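Local coordinates for protein beta-agarase AgaA (Microbulbifer thermotolerans, PDB 3WZ1) that cleaves beta-1,4-galactosidic linkages within agarose, giving mainly neoagarotetraose, through the endo-acting GH16 catalytic domain that this chain comprises, at residues 27-32 / 264-269; 31-36 / 67-72; 89-94 / 233-238; 106-111 / 131-136; 187-192 / 201-206. All coordinates share one frame; numbering follows the deposited sequence.

Interaction 1. Residues 27-32 / 264-269. With NA (sodium ion), chain B.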
# COMPACT_ATOMS: atom_id res chain seq x y z
N ASP A 27 -6.22 3.13 12.14
CA ASP A 27 -6.55 4.56 12.05
C ASP A 27 -7.64 4.73 11.00
O ASP A 27 -7.45 4.33 9.87
CB ASP A 27 -5.29 5.40 11.73
CG ASP A 27 -5.45 6.88 12.03
OD1 ASP A 27 -6.59 7.34 12.24
OD2 ASP A 27 -4.41 7.61 12.03
N ASP A 28 -8.78 5.32 11.39
CA ASP A 28 -9.83 5.66 10.43
C ASP A 28 -9.87 7.15 10.07
O ASP A 28 -10.79 7.60 9.40
CB ASP A 28 -11.20 5.12 10.87
CG ASP A 28 -11.71 5.73 12.15
OD1 ASP A 28 -10.97 6.52 12.80
OD2 ASP A 28 -12.86 5.40 12.53
N PHE A 29 -8.86 7.90 10.49
CA PHE A 29 -8.59 9.23 9.94
C PHE A 29 -9.73 10.22 10.15
O PHE A 29 -9.99 11.09 9.33
CB PHE A 29 -8.19 9.12 8.45
CG PHE A 29 -6.93 8.31 8.25
CD1 PHE A 29 -5.72 8.76 8.75
CD2 PHE A 29 -6.96 7.09 7.58
CE1 PHE A 29 -4.58 8.02 8.60
CE2 PHE A 29 -5.82 6.34 7.43
CZ PHE A 29 -4.62 6.81 7.93
N ASN A 30 -10.38 10.11 11.30
CA ASN A 30 -11.44 11.04 11.67
C ASN A 30 -10.89 12.15 12.57
O ASN A 30 -11.25 12.30 13.75
CB ASN A 30 -12.62 10.29 12.29
CG ASN A 30 -13.38 9.51 11.26
OD1 ASN A 30 -13.48 8.29 11.34
ND2 ASN A 30 -13.90 10.20 10.26
N TYR A 31 -9.99 12.91 11.98
CA TYR A 31 -9.40 14.08 12.62
C TYR A 31 -8.88 14.99 11.53
O TYR A 31 -8.81 14.60 10.35
CB TYR A 31 -8.27 13.71 13.59
CG TYR A 31 -7.20 12.78 13.03
CD1 TYR A 31 -7.34 11.40 13.09
CD2 TYR A 31 -6.02 13.30 12.48
CE1 TYR A 31 -6.37 10.57 12.58
CE2 TYR A 31 -5.04 12.48 11.99
CZ TYR A 31 -5.21 11.11 12.04
OH TYR A 31 -4.21 10.27 11.55
N GLU A 32 -8.51 16.21 11.91
CA GLU A 32 -8.01 17.19 10.95
C GLU A 32 -6.50 17.33 11.16
O GLU A 32 -6.05 17.71 12.25
CB GLU A 32 -8.75 18.52 11.13
CG GLU A 32 -10.23 18.44 10.79
CD GLU A 32 -10.48 18.09 9.33
OE1 GLU A 32 -9.83 18.70 8.45
OE2 GLU A 32 -11.33 17.20 9.06
N TYR A 264 -5.15 10.38 -4.07
CA TYR A 264 -5.43 9.00 -3.61
C TYR A 264 -5.96 9.13 -2.20
O TYR A 264 -5.35 9.80 -1.38
CB TYR A 264 -4.11 8.22 -3.65
CG TYR A 264 -3.94 6.94 -2.86
CD1 TYR A 264 -4.92 5.95 -2.82
CD2 TYR A 264 -2.74 6.67 -2.22
CE1 TYR A 264 -4.71 4.77 -2.13
CE2 TYR A 264 -2.52 5.47 -1.56
CZ TYR A 264 -3.52 4.53 -1.49
OH TYR A 264 -3.29 3.33 -0.81
N TYR A 265 -7.11 8.53 -1.91
CA TYR A 265 -7.78 8.69 -0.61
C TYR A 265 -7.85 7.39 0.14
O TYR A 265 -8.18 6.36 -0.45
CB TYR A 265 -9.22 9.22 -0.76
CG TYR A 265 -9.31 10.57 -1.39
CD1 TYR A 265 -9.16 11.72 -0.63
CD2 TYR A 265 -9.56 10.70 -2.75
CE1 TYR A 265 -9.26 12.98 -1.22
CE2 TYR A 265 -9.64 11.95 -3.33
CZ TYR A 265 -9.50 13.07 -2.56
OH TYR A 265 -9.56 14.32 -3.17
N VAL A 266 -7.57 7.45 1.44
CA VAL A 266 -7.64 6.27 2.30
C VAL A 266 -8.63 6.54 3.42
O VAL A 266 -8.42 7.41 4.25
CB VAL A 266 -6.23 5.91 2.82
CG1 VAL A 266 -6.30 4.75 3.82
CG2 VAL A 266 -5.32 5.58 1.65
N ASP A 267 -9.73 5.79 3.42
CA ASP A 267 -10.74 5.88 4.47
C ASP A 267 -10.22 5.31 5.79
O ASP A 267 -10.47 5.86 6.87
CB ASP A 267 -12.03 5.15 4.05
CG ASP A 267 -13.21 5.48 4.93
OD1 ASP A 267 -13.27 6.57 5.54
OD2 ASP A 267 -14.12 4.62 5.00
N TRP A 268 -9.51 4.19 5.71
CA TRP A 268 -8.94 3.56 6.91
C TRP A 268 -7.79 2.64 6.57
O TRP A 268 -7.71 2.09 5.47
CB TRP A 268 -10.00 2.78 7.72
CG TRP A 268 -10.44 1.38 7.20
CD1 TRP A 268 -9.66 0.24 7.01
CD2 TRP A 268 -11.77 0.97 6.93
NE1 TRP A 268 -10.44 -0.81 6.60
CE2 TRP A 268 -11.74 -0.37 6.54
CE3 TRP A 268 -13.00 1.65 6.94
CZ2 TRP A 268 -12.88 -1.05 6.18
CZ3 TRP A 268 -14.11 0.98 6.61
CH2 TRP A 268 -14.06 -0.37 6.22
N VAL A 269 -6.92 2.49 7.56
CA VAL A 269 -6.01 1.34 7.62
C VAL A 269 -6.27 0.67 8.97
O VAL A 269 -6.41 1.34 9.99
CB VAL A 269 -4.53 1.72 7.43
CG1 VAL A 269 -4.29 2.29 6.03
CG2 VAL A 269 -4.03 2.69 8.49
NA NA B . -12.18 7.25 7.57

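Interaction 2. Residues 31-36 / 67-72. With NA (sodium ion), chain B.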
# COMPACT_ATOMS: atom_id res chain seq x y z
N TYR A 31 -9.99 12.91 11.98
CA TYR A 31 -9.40 14.08 12.62
C TYR A 31 -8.88 14.99 11.53
O TYR A 31 -8.81 14.60 10.35
CB TYR A 31 -8.27 13.71 13.59
CG TYR A 31 -7.20 12.78 13.03
CD1 TYR A 31 -7.34 11.40 13.09
CD2 TYR A 31 -6.02 13.30 12.48
CE1 TYR A 31 -6.37 10.57 12.58
CE2 TYR A 31 -5.04 12.48 11.99
CZ TYR A 31 -5.21 11.11 12.04
OH TYR A 31 -4.21 10.27 11.55
N GLU A 32 -8.51 16.21 11.91
CA GLU A 32 -8.01 17.19 10.95
C GLU A 32 -6.50 17.33 11.16
O GLU A 32 -6.05 17.71 12.25
CB GLU A 32 -8.75 18.52 11.13
CG GLU A 32 -10.23 18.44 10.79
CD GLU A 32 -10.48 18.09 9.33
OE1 GLU A 32 -9.83 18.70 8.45
OE2 GLU A 32 -11.33 17.20 9.06
N ALA A 33 -5.72 16.99 10.13
CA ALA A 33 -4.27 17.16 10.14
C ALA A 33 -3.86 17.84 8.84
O ALA A 33 -3.67 17.19 7.81
CB ALA A 33 -3.56 15.84 10.33
N PRO A 34 -3.77 19.18 8.87
CA PRO A 34 -3.40 19.92 7.68
C PRO A 34 -2.04 19.54 7.13
O PRO A 34 -1.18 19.07 7.87
CB PRO A 34 -3.44 21.37 8.16
CG PRO A 34 -4.45 21.37 9.24
CD PRO A 34 -4.24 20.07 9.95
N ALA A 35 -1.87 19.75 5.84
CA ALA A 35 -0.65 19.35 5.14
C ALA A 35 0.61 19.81 5.85
O ALA A 35 1.49 19.00 6.11
CB ALA A 35 -0.67 19.88 3.74
N ALA A 36 0.70 21.10 6.19
CA ALA A 36 1.85 21.62 6.93
C ALA A 36 1.56 21.53 8.42
O ALA A 36 0.65 22.21 8.92
CB ALA A 36 2.12 23.08 6.52
N SER A 67 0.66 15.13 1.83
CA SER A 67 -0.26 14.31 2.63
C SER A 67 -1.01 15.20 3.62
O SER A 67 -0.47 16.19 4.11
CB SER A 67 0.52 13.22 3.38
OG SER A 67 1.51 13.76 4.23
N TYR A 68 -2.26 14.85 3.90
CA TYR A 68 -3.05 15.54 4.90
C TYR A 68 -4.23 14.65 5.28
O TYR A 68 -4.55 13.70 4.56
CB TYR A 68 -3.54 16.93 4.42
CG TYR A 68 -4.41 16.93 3.20
CD1 TYR A 68 -3.86 16.94 1.92
CD2 TYR A 68 -5.78 16.90 3.32
CE1 TYR A 68 -4.67 16.95 0.79
CE2 TYR A 68 -6.59 16.91 2.19
CZ TYR A 68 -6.03 16.93 0.94
OH TYR A 68 -6.85 16.92 -0.18
N VAL A 69 -4.84 14.96 6.40
CA VAL A 69 -6.01 14.23 6.88
C VAL A 69 -7.15 15.23 7.02
O VAL A 69 -7.02 16.23 7.74
CB VAL A 69 -5.74 13.47 8.20
CG1 VAL A 69 -6.95 12.61 8.55
CG2 VAL A 69 -4.50 12.59 8.08
N SER A 70 -8.25 14.94 6.36
CA SER A 70 -9.44 15.79 6.44
C SER A 70 -10.70 15.08 5.97
O SER A 70 -10.65 14.22 5.09
CB SER A 70 -9.26 17.06 5.60
OG SER A 70 -10.29 18.00 5.91
N GLY A 71 -11.83 15.46 6.54
CA GLY A 71 -13.12 14.96 6.09
C GLY A 71 -13.26 13.45 6.19
O GLY A 71 -13.96 12.85 5.36
N GLY A 72 -12.57 12.85 7.17
CA GLY A 72 -12.62 11.40 7.44
C GLY A 72 -11.66 10.55 6.61
O GLY A 72 -11.73 9.32 6.63
NA NA B . -12.18 7.25 7.57
O HOH W 1 -10.53 13.57 8.62
O HOH W 2 -6.93 19.04 7.56

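Interaction 3. Residues 89-94 / 233-238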
# COMPACT_ATOMS: atom_id res chain seq x y z
N LEU A 89 4.98 13.94 -4.30
CA LEU A 89 3.96 12.95 -3.90
C LEU A 89 3.87 12.78 -2.39
O LEU A 89 4.89 12.84 -1.68
CB LEU A 89 4.27 11.57 -4.53
CG LEU A 89 4.28 11.52 -6.05
CD1 LEU A 89 4.73 10.15 -6.54
CD2 LEU A 89 2.90 11.84 -6.59
N GLY A 90 2.67 12.53 -1.90
CA GLY A 90 2.49 12.25 -0.49
C GLY A 90 3.02 10.89 -0.08
O GLY A 90 3.07 9.94 -0.89
N SER A 91 3.39 10.80 1.19
CA SER A 91 3.81 9.54 1.79
C SER A 91 3.77 9.67 3.28
O SER A 91 4.23 10.67 3.81
CB SER A 91 5.23 9.16 1.37
OG SER A 91 5.63 7.95 1.98
N ILE A 92 3.22 8.66 3.96
CA ILE A 92 3.33 8.55 5.41
C ILE A 92 3.76 7.12 5.75
O ILE A 92 3.50 6.17 4.98
CB ILE A 92 2.02 8.97 6.15
CG1 ILE A 92 0.95 7.86 6.12
CG2 ILE A 92 1.49 10.30 5.62
CD1 ILE A 92 -0.23 8.18 7.02
N THR A 93 4.43 6.98 6.89
CA THR A 93 4.97 5.71 7.35
C THR A 93 4.65 5.54 8.84
O THR A 93 4.69 6.51 9.61
CB THR A 93 6.51 5.65 7.11
OG1 THR A 93 6.78 5.71 5.71
CG2 THR A 93 7.11 4.39 7.66
N SER A 94 4.34 4.32 9.25
CA SER A 94 4.10 4.05 10.68
C SER A 94 5.40 4.26 11.48
O SER A 94 6.49 3.98 11.01
CB SER A 94 3.53 2.65 10.90
OG SER A 94 4.44 1.61 10.56
N TYR A 233 7.29 -1.87 8.35
CA TYR A 233 6.58 -0.62 8.59
C TYR A 233 5.47 -0.46 7.56
O TYR A 233 5.65 -0.82 6.38
CB TYR A 233 7.54 0.58 8.51
CG TYR A 233 8.57 0.51 9.62
CD1 TYR A 233 9.73 -0.25 9.47
CD2 TYR A 233 8.33 1.15 10.82
CE1 TYR A 233 10.62 -0.37 10.52
CE2 TYR A 233 9.23 1.03 11.87
CZ TYR A 233 10.36 0.27 11.70
OH TYR A 233 11.26 0.14 12.74
N ALA A 234 4.33 0.06 8.00
CA ALA A 234 3.24 0.39 7.09
C ALA A 234 3.53 1.69 6.37
O ALA A 234 3.91 2.68 7.01
CB ALA A 234 1.95 0.51 7.89
N ILE A 235 3.32 1.71 5.05
CA ILE A 235 3.57 2.88 4.24
C ILE A 235 2.37 3.11 3.34
O ILE A 235 1.84 2.18 2.71
CB ILE A 235 4.84 2.69 3.37
CG1 ILE A 235 6.04 2.27 4.25
CG2 ILE A 235 5.15 3.95 2.59
CD1 ILE A 235 7.25 1.82 3.46
N ILE A 236 1.94 4.36 3.30
CA ILE A 236 0.85 4.77 2.41
C ILE A 236 1.43 5.87 1.55
O ILE A 236 1.86 6.89 2.07
CB ILE A 236 -0.37 5.28 3.18
CG1 ILE A 236 -0.88 4.23 4.19
CG2 ILE A 236 -1.48 5.64 2.17
CD1 ILE A 236 -1.74 4.82 5.29
N ASN A 237 1.48 5.67 0.24
CA ASN A 237 2.07 6.68 -0.61
C ASN A 237 1.48 6.65 -2.00
O ASN A 237 0.63 5.80 -2.30
CB ASN A 237 3.61 6.55 -0.63
CG ASN A 237 4.11 5.41 -1.49
OD1 ASN A 237 3.42 4.95 -2.40
ND2 ASN A 237 5.33 4.96 -1.23
N MET A 238 1.92 7.59 -2.84
CA MET A 238 1.96 7.34 -4.27
C MET A 238 3.41 7.28 -4.70
O MET A 238 4.29 7.82 -4.04
CB MET A 238 1.24 8.39 -5.10
CG MET A 238 -0.27 8.21 -5.16
SD MET A 238 -1.10 9.24 -6.37
CE MET A 238 -1.21 10.78 -5.51

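Interaction 4. Residues 106-111 / 131-136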
# COMPACT_ATOMS: atom_id res chain seq x y z
N ALA A 106 -6.52 -1.92 4.05
CA ALA A 106 -6.90 -0.53 3.81
C ALA A 106 -8.19 -0.48 3.03
O ALA A 106 -8.45 -1.33 2.19
CB ALA A 106 -5.84 0.20 3.02
N ARG A 107 -8.99 0.55 3.30
CA ARG A 107 -10.12 0.89 2.45
C ARG A 107 -9.77 2.20 1.77
O ARG A 107 -9.49 3.21 2.44
CB ARG A 107 -11.42 1.02 3.26
CG ARG A 107 -12.62 1.44 2.41
CD ARG A 107 -13.92 1.43 3.19
NE ARG A 107 -15.05 1.54 2.26
CZ ARG A 107 -15.79 2.63 2.06
NH1 ARG A 107 -15.59 3.75 2.74
NH2 ARG A 107 -16.77 2.59 1.17
N ALA A 108 -9.72 2.17 0.45
CA ALA A 108 -9.08 3.27 -0.30
C ALA A 108 -9.62 3.42 -1.70
O ALA A 108 -10.19 2.49 -2.25
CB ALA A 108 -7.58 3.08 -0.35
N LYS A 109 -9.45 4.64 -2.24
CA LYS A 109 -9.85 4.98 -3.61
C LYS A 109 -8.61 5.44 -4.34
O LYS A 109 -8.07 6.50 -4.02
CB LYS A 109 -10.92 6.07 -3.60
CG LYS A 109 -11.52 6.37 -4.97
CD LYS A 109 -12.65 7.37 -4.85
CE LYS A 109 -13.23 7.73 -6.20
NZ LYS A 109 -14.05 8.96 -6.05
N LEU A 110 -8.16 4.65 -5.29
CA LEU A 110 -6.96 4.98 -6.07
C LEU A 110 -7.07 6.35 -6.72
O LEU A 110 -8.16 6.76 -7.12
CB LEU A 110 -6.74 3.99 -7.21
CG LEU A 110 -6.87 2.49 -6.93
CD1 LEU A 110 -6.54 1.69 -8.17
CD2 LEU A 110 -6.02 2.07 -5.73
N SER A 111 -5.95 7.03 -6.88
CA SER A 111 -5.94 8.21 -7.72
C SER A 111 -6.15 7.82 -9.18
O SER A 111 -5.77 6.73 -9.62
CB SER A 111 -4.62 8.96 -7.58
OG SER A 111 -3.55 8.18 -8.11
N ASP A 131 3.22 -5.96 -0.61
CA ASP A 131 2.36 -4.96 -1.26
C ASP A 131 0.89 -5.34 -1.20
O ASP A 131 0.45 -6.29 -1.90
CB ASP A 131 2.76 -4.82 -2.71
CG ASP A 131 4.22 -4.56 -2.85
OD1 ASP A 131 4.64 -3.50 -2.30
OD2 ASP A 131 4.92 -5.39 -3.44
N VAL A 132 0.11 -4.56 -0.45
CA VAL A 132 -1.31 -4.86 -0.24
C VAL A 132 -2.13 -4.14 -1.31
O VAL A 132 -2.73 -4.79 -2.17
CB VAL A 132 -1.76 -4.50 1.20
CG1 VAL A 132 -3.24 -4.80 1.40
CG2 VAL A 132 -0.93 -5.27 2.23
N ILE A 133 -2.13 -2.80 -1.30
CA ILE A 133 -2.60 -2.02 -2.46
C ILE A 133 -1.38 -1.54 -3.25
O ILE A 133 -0.50 -0.85 -2.71
CB ILE A 133 -3.52 -0.82 -2.11
CG1 ILE A 133 -4.77 -1.28 -1.37
CG2 ILE A 133 -3.88 -0.03 -3.37
CD1 ILE A 133 -5.69 -0.17 -0.96
N GLU A 134 -1.32 -1.94 -4.51
CA GLU A 134 -0.42 -1.34 -5.49
C GLU A 134 -1.16 -1.39 -6.81
O GLU A 134 -1.39 -2.46 -7.36
CB GLU A 134 0.91 -2.08 -5.59
CG GLU A 134 1.84 -1.48 -6.64
CD GLU A 134 3.23 -2.06 -6.59
OE1 GLU A 134 3.42 -3.25 -6.96
OE2 GLU A 134 4.16 -1.35 -6.14
N ALA A 135 -1.59 -0.23 -7.28
CA ALA A 135 -2.46 -0.20 -8.43
C ALA A 135 -2.41 1.15 -9.09
O ALA A 135 -2.02 2.15 -8.46
CB ALA A 135 -3.87 -0.53 -8.00
N TYR A 136 -2.81 1.18 -10.36
CA TYR A 136 -2.63 2.35 -11.22
C TYR A 136 -4.01 2.70 -11.75
O TYR A 136 -4.58 1.93 -12.55
CB TYR A 136 -1.60 2.05 -12.33
CG TYR A 136 -0.38 1.34 -11.76
CD1 TYR A 136 -0.41 -0.03 -11.53
CD2 TYR A 136 0.79 2.05 -11.38
CE1 TYR A 136 0.66 -0.69 -10.94
CE2 TYR A 136 1.87 1.39 -10.82
CZ TYR A 136 1.80 0.02 -10.58
OH TYR A 136 2.84 -0.68 -10.01

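Interaction 5. Residues 187-192 / 201-206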
# COMPACT_ATOMS: atom_id res chain seq x y z
N HIS A 187 -12.53 0.66 -2.11
CA HIS A 187 -12.51 -0.80 -2.00
C HIS A 187 -11.62 -1.16 -0.85
O HIS A 187 -10.74 -0.38 -0.46
CB HIS A 187 -11.93 -1.42 -3.27
CG HIS A 187 -12.85 -1.29 -4.44
ND1 HIS A 187 -13.83 -2.21 -4.71
CD2 HIS A 187 -12.96 -0.31 -5.37
CE1 HIS A 187 -14.51 -1.81 -5.78
NE2 HIS A 187 -13.99 -0.67 -6.20
N ARG A 188 -11.82 -2.35 -0.28
CA ARG A 188 -10.94 -2.74 0.80
C ARG A 188 -10.06 -3.86 0.34
O ARG A 188 -10.51 -4.80 -0.33
CB ARG A 188 -11.69 -3.01 2.10
CG ARG A 188 -12.51 -4.23 2.15
CD ARG A 188 -13.09 -4.35 3.56
NE ARG A 188 -14.06 -5.42 3.63
CZ ARG A 188 -14.01 -6.50 4.41
NH1 ARG A 188 -12.98 -6.73 5.22
NH2 ARG A 188 -15.03 -7.35 4.38
N VAL A 189 -8.78 -3.74 0.62
CA VAL A 189 -7.81 -4.72 0.20
C VAL A 189 -6.99 -5.06 1.43
O VAL A 189 -6.48 -4.18 2.11
CB VAL A 189 -6.91 -4.21 -0.94
CG1 VAL A 189 -6.00 -5.31 -1.44
CG2 VAL A 189 -7.77 -3.69 -2.07
N GLY A 190 -6.89 -6.35 1.73
CA GLY A 190 -6.15 -6.79 2.89
C GLY A 190 -5.24 -7.97 2.62
O GLY A 190 -5.43 -8.73 1.67
N VAL A 191 -4.21 -8.11 3.45
CA VAL A 191 -3.38 -9.31 3.43
C VAL A 191 -3.32 -9.91 4.83
O VAL A 191 -3.16 -9.19 5.82
CB VAL A 191 -1.95 -9.04 2.90
CG1 VAL A 191 -1.03 -10.26 3.04
CG2 VAL A 191 -2.00 -8.63 1.45
N TYR A 192 -3.47 -11.24 4.89
CA TYR A 192 -3.09 -11.97 6.08
C TYR A 192 -1.66 -12.41 5.89
O TYR A 192 -1.38 -13.31 5.08
CB TYR A 192 -3.98 -13.17 6.35
CG TYR A 192 -3.71 -13.87 7.69
CD1 TYR A 192 -3.08 -13.21 8.75
CD2 TYR A 192 -4.14 -15.18 7.90
CE1 TYR A 192 -2.86 -13.84 9.96
CE2 TYR A 192 -3.94 -15.80 9.11
CZ TYR A 192 -3.29 -15.13 10.13
OH TYR A 192 -3.10 -15.77 11.36
N TYR A 201 -4.41 -12.82 0.14
CA TYR A 201 -4.94 -11.53 -0.30
C TYR A 201 -6.46 -11.53 -0.37
O TYR A 201 -7.05 -12.45 -0.96
CB TYR A 201 -4.39 -11.15 -1.68
CG TYR A 201 -2.89 -10.89 -1.67
CD1 TYR A 201 -1.98 -11.93 -1.69
CD2 TYR A 201 -2.39 -9.58 -1.63
CE1 TYR A 201 -0.62 -11.68 -1.67
CE2 TYR A 201 -1.02 -9.33 -1.61
CZ TYR A 201 -0.14 -10.38 -1.63
OH TYR A 201 1.23 -10.19 -1.61
N TYR A 202 -7.06 -10.47 0.16
CA TYR A 202 -8.51 -10.33 0.22
C TYR A 202 -8.95 -9.01 -0.40
O TYR A 202 -8.39 -7.96 -0.09
CB TYR A 202 -8.99 -10.39 1.66
CG TYR A 202 -8.70 -11.70 2.36
CD1 TYR A 202 -7.47 -11.97 2.92
CD2 TYR A 202 -9.70 -12.64 2.50
CE1 TYR A 202 -7.22 -13.15 3.57
CE2 TYR A 202 -9.48 -13.83 3.15
CZ TYR A 202 -8.22 -14.09 3.69
OH TYR A 202 -8.00 -15.28 4.33
N VAL A 203 -9.95 -9.06 -1.29
CA VAL A 203 -10.48 -7.87 -1.93
C VAL A 203 -11.97 -7.80 -1.58
O VAL A 203 -12.71 -8.75 -1.85
CB VAL A 203 -10.27 -7.89 -3.45
CG1 VAL A 203 -10.95 -6.70 -4.11
CG2 VAL A 203 -8.77 -7.89 -3.79
N ASP A 204 -12.40 -6.71 -0.95
CA ASP A 204 -13.79 -6.52 -0.58
C ASP A 204 -14.37 -7.75 0.15
O ASP A 204 -15.50 -8.20 -0.12
CB ASP A 204 -14.61 -6.12 -1.81
CG ASP A 204 -14.18 -4.78 -2.39
OD1 ASP A 204 -13.83 -3.92 -1.58
OD2 ASP A 204 -14.24 -4.61 -3.63
N GLY A 205 -13.57 -8.29 1.07
CA GLY A 205 -13.99 -9.34 1.96
C GLY A 205 -13.84 -10.75 1.44
O GLY A 205 -14.23 -11.68 2.14
N LYS A 206 -13.28 -10.92 0.26
CA LYS A 206 -13.18 -12.25 -0.35
C LYS A 206 -11.74 -12.63 -0.60
O LYS A 206 -10.95 -11.81 -1.09
CB LYS A 206 -13.95 -12.29 -1.66
CG LYS A 206 -15.44 -12.01 -1.50
CD LYS A 206 -16.14 -13.05 -0.62
CE LYS A 206 -17.64 -12.82 -0.51
NZ LYS A 206 -18.27 -12.58 -1.83
O HOH W 3 -10.86 -7.31 1.98

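Interaction 1. Residues 27-32 / 264-269
Asp-27 and Val-269 form a single antiparallel hydrogen-bonded pair, with Asp-27 N to Val-269 O at 2.8 Å and Val-269 N to Asp-27 O at 3.0 Å. Next to this pair Asp-28 O and Asp-267 O converge on a sodium ion, each 2.3 Å from it, and lie 3.1 Å apart, two acceptors held together by the cation. The side chain of Asp-267 joins in because its CG is anti to the backbone N (chi1 -166°), which brings OD1 to 2.4 Å from the sodium, while OD2 is salt-bridged to Arg-107. Asp-4 and Gly-72 supply the remaining two protein ligands. The Phe-29 ring lies against the strand, crossing Val-266 obliquely: CE2 is 4.0 Å from Val-266 CG1 and near Val-269 CG2, and the ring edge faces Asp-267 O. The Asp-27 carboxylate carbon sits over one face of that ring, toward its rim. Asp-27 OD1 receives Phe-29 N at 2.9 Å from above the carboxylate plane, closing an Asx turn, and OD2 takes Tyr-31 OH on its syn side. Asp-267 and Trp-268 both face Arg-107 in a classic beta bulge. The result is a sodium site clasping a loop to a strand of the GH16 jelly roll.

Interaction 2. Residues 31-36 / 67-72
Glu-32 reaches Ser-70 and Gly-71 by doubling back: its CG is anti to the carbonyl carbon (chi1 -65°) and the chain bends at chi2 (-63°). The carboxylate then uses both syn lone pairs, OE1 accepting Ser-70 OG at 2.7 Å and OE2 accepting Gly-71 N at 3.1 Å. A water donates to Glu-32 OE1 and to Val-69 O, which also accepts Ala-33 N at 2.8 Å. That bond and the return one from Val-69 N to Ala-33 O make a lone antiparallel bridge, by which the loop before helix 40-45 lies along strand 67-70 at the margin of the jelly roll. On the buried side Val-69 sends CG1 over a face of the Tyr-31 ring, 4.1 Å from its centroid, in a CH-pi contact 17° off the normal. Val-69 CB packs against Ala-33 CB at 3.9 Å, and Phe-42 of the helix touches all three residues. A second water accepts from Gly-72 N and donates to Tyr-31 O. Gly-72 O coordinates the sodium ion at 2.3 Å.

Interaction 3. Residues 89-94 / 233-238
Ser-94 OG has two polar partners: it accepts Ala-234 N at 3.0 Å and is hydrogen-bonded to Ala-96 O. Its chi1 of 66° places the hydroxyl between the backbone N and the carbonyl carbon, within range of the neighbouring strand. Ser-94 N bonds Ala-234 O at 2.8 Å, and further along Ile-92 and Ile-236 form a hydrogen-bonded pair. At the other end the bond from Met-238 N to Gly-90 O is longer, 3.3 Å. These two antiparallel strands, their directions 166° apart, are neighbours in one sheet of the GH16 beta-jelly roll. Ile-92 and Ile-236 lie side by side on the face turned to Leu-74, their CD1 atoms 4.1 Å apart. The reverse face carries Ser-91, Thr-93, Ile-235 and Asn-237. Here Thr-93 OG1 passes 3.8 Å from Ile-235 CG1 and Ser-91 OG 3.6 Å from Asn-237 CB, while both hydroxyls bond Gly-49 O. The side chain of Asn-237 is about 7 Å from that of Glu-134, the predicted proton donor, which puts this face beside the probable catalytic site.

Interaction 4. Residues 106-111 / 131-136
The hydrophobic core between the two sheets of the GH16 jelly roll is filled here by Ala-106, Ala-108 and Leu-110 meeting Ile-133 and Ala-135. The two backbones run almost parallel, 3° apart in direction, and are spaced as layers rather than paired as strands, with Ala-106 CA 7.7 Å from Ile-133 CA. Ile-133 CG1 is anti to the carbonyl carbon (chi1 -59°), and the CD1 beyond it reaches both alanines, 4.0 Å from Ala-106 CB and 3.8 Å from Ala-108 CB. Its other branch, CG2, meets Leu-110 CD2 at 3.8 Å, the two side chains slanting across each other. Leu-110 CD1 presses on Ala-135 CB at 3.5 Å, closer than usual for two carbons. Val-132 and Ile-133 together face Phe-119, a classic beta bulge. Between Ile-133 and Ala-135, Glu-134 points away from the core; this predicted proton donor bonds His-151 and Gln-241. The contact, made by methyl groups, rests on the shape and burial of carbon, with the predicted proton donor facing the other way.

Interaction 5. Residues 187-192 / 201-206
Val-191 and Tyr-201 mark the tightly packed end of this antiparallel hairpin contact, lying side by side with Val-191 CG2 oblique to the ring, 3.2 Å from Tyr-201 CD2. Gly-190 and Tyr-202 form a hydrogen-bonded pair, Tyr-202 N to Gly-190 O at 2.8 Å and Gly-190 N to Tyr-202 O at 2.9 Å. The face of Val-189, Val-191, Tyr-201 and Val-203 is buried against strands 128-135 and 150-158, although Val-189 CG1 and Val-203 CG2 barely touch at 4.5 Å. Near the type I' turn from Val-203 to Lys-206 the contact becomes more open and polar. Asp-204 directs its carboxylate back across the strands, its CG anti to the carbonyl carbon (chi1 -64°). OD2 receives His-187 ND1 at 2.7 Å through the syn lone pair and only 6° out of the imidazole plane, while OD1 takes Arg-188 N at 2.9 Å almost along the C-O axis. The Arg-188 chain extends on the opposite side of the strand to lay one guanidinium face over Gly-205, NH2 being 3.3 Å from Gly-205 CA; NH1 is salt-bridged to Glu-105 and also bonds Pro-9 O. A water accepts from Gly-205 N at 3.0 Å and gives a weak bond to Arg-188 O. With each oxygen of Asp-204 fed by an N-H, the carboxylate is probably kept ionised, and its charge would tend to raise the proton affinity of His-187.

In the fold
From the N terminus, the loop at 27-36 starts both interaction 1 and interaction 2. Interaction 2 closes early, at 67-72, inside the long loop that interaction 1 closes at 264-269, near the end of the chain; the two share one sodium ion. Interaction 3 opens next at 89-94, closes at 233-238, and is nested in interaction 1. Within it, interactions 4 and 5 close one after the other, and no loops cross. Strand 102-109 ties several of them together: it neighbours strand 264-276 of interaction 1 and strand 187-195 of interaction 5, while interaction 4 joins it to strand 128-135 in the opposing layer. Ile-236 of interaction 3 likewise packs on Val-266 and Val-269.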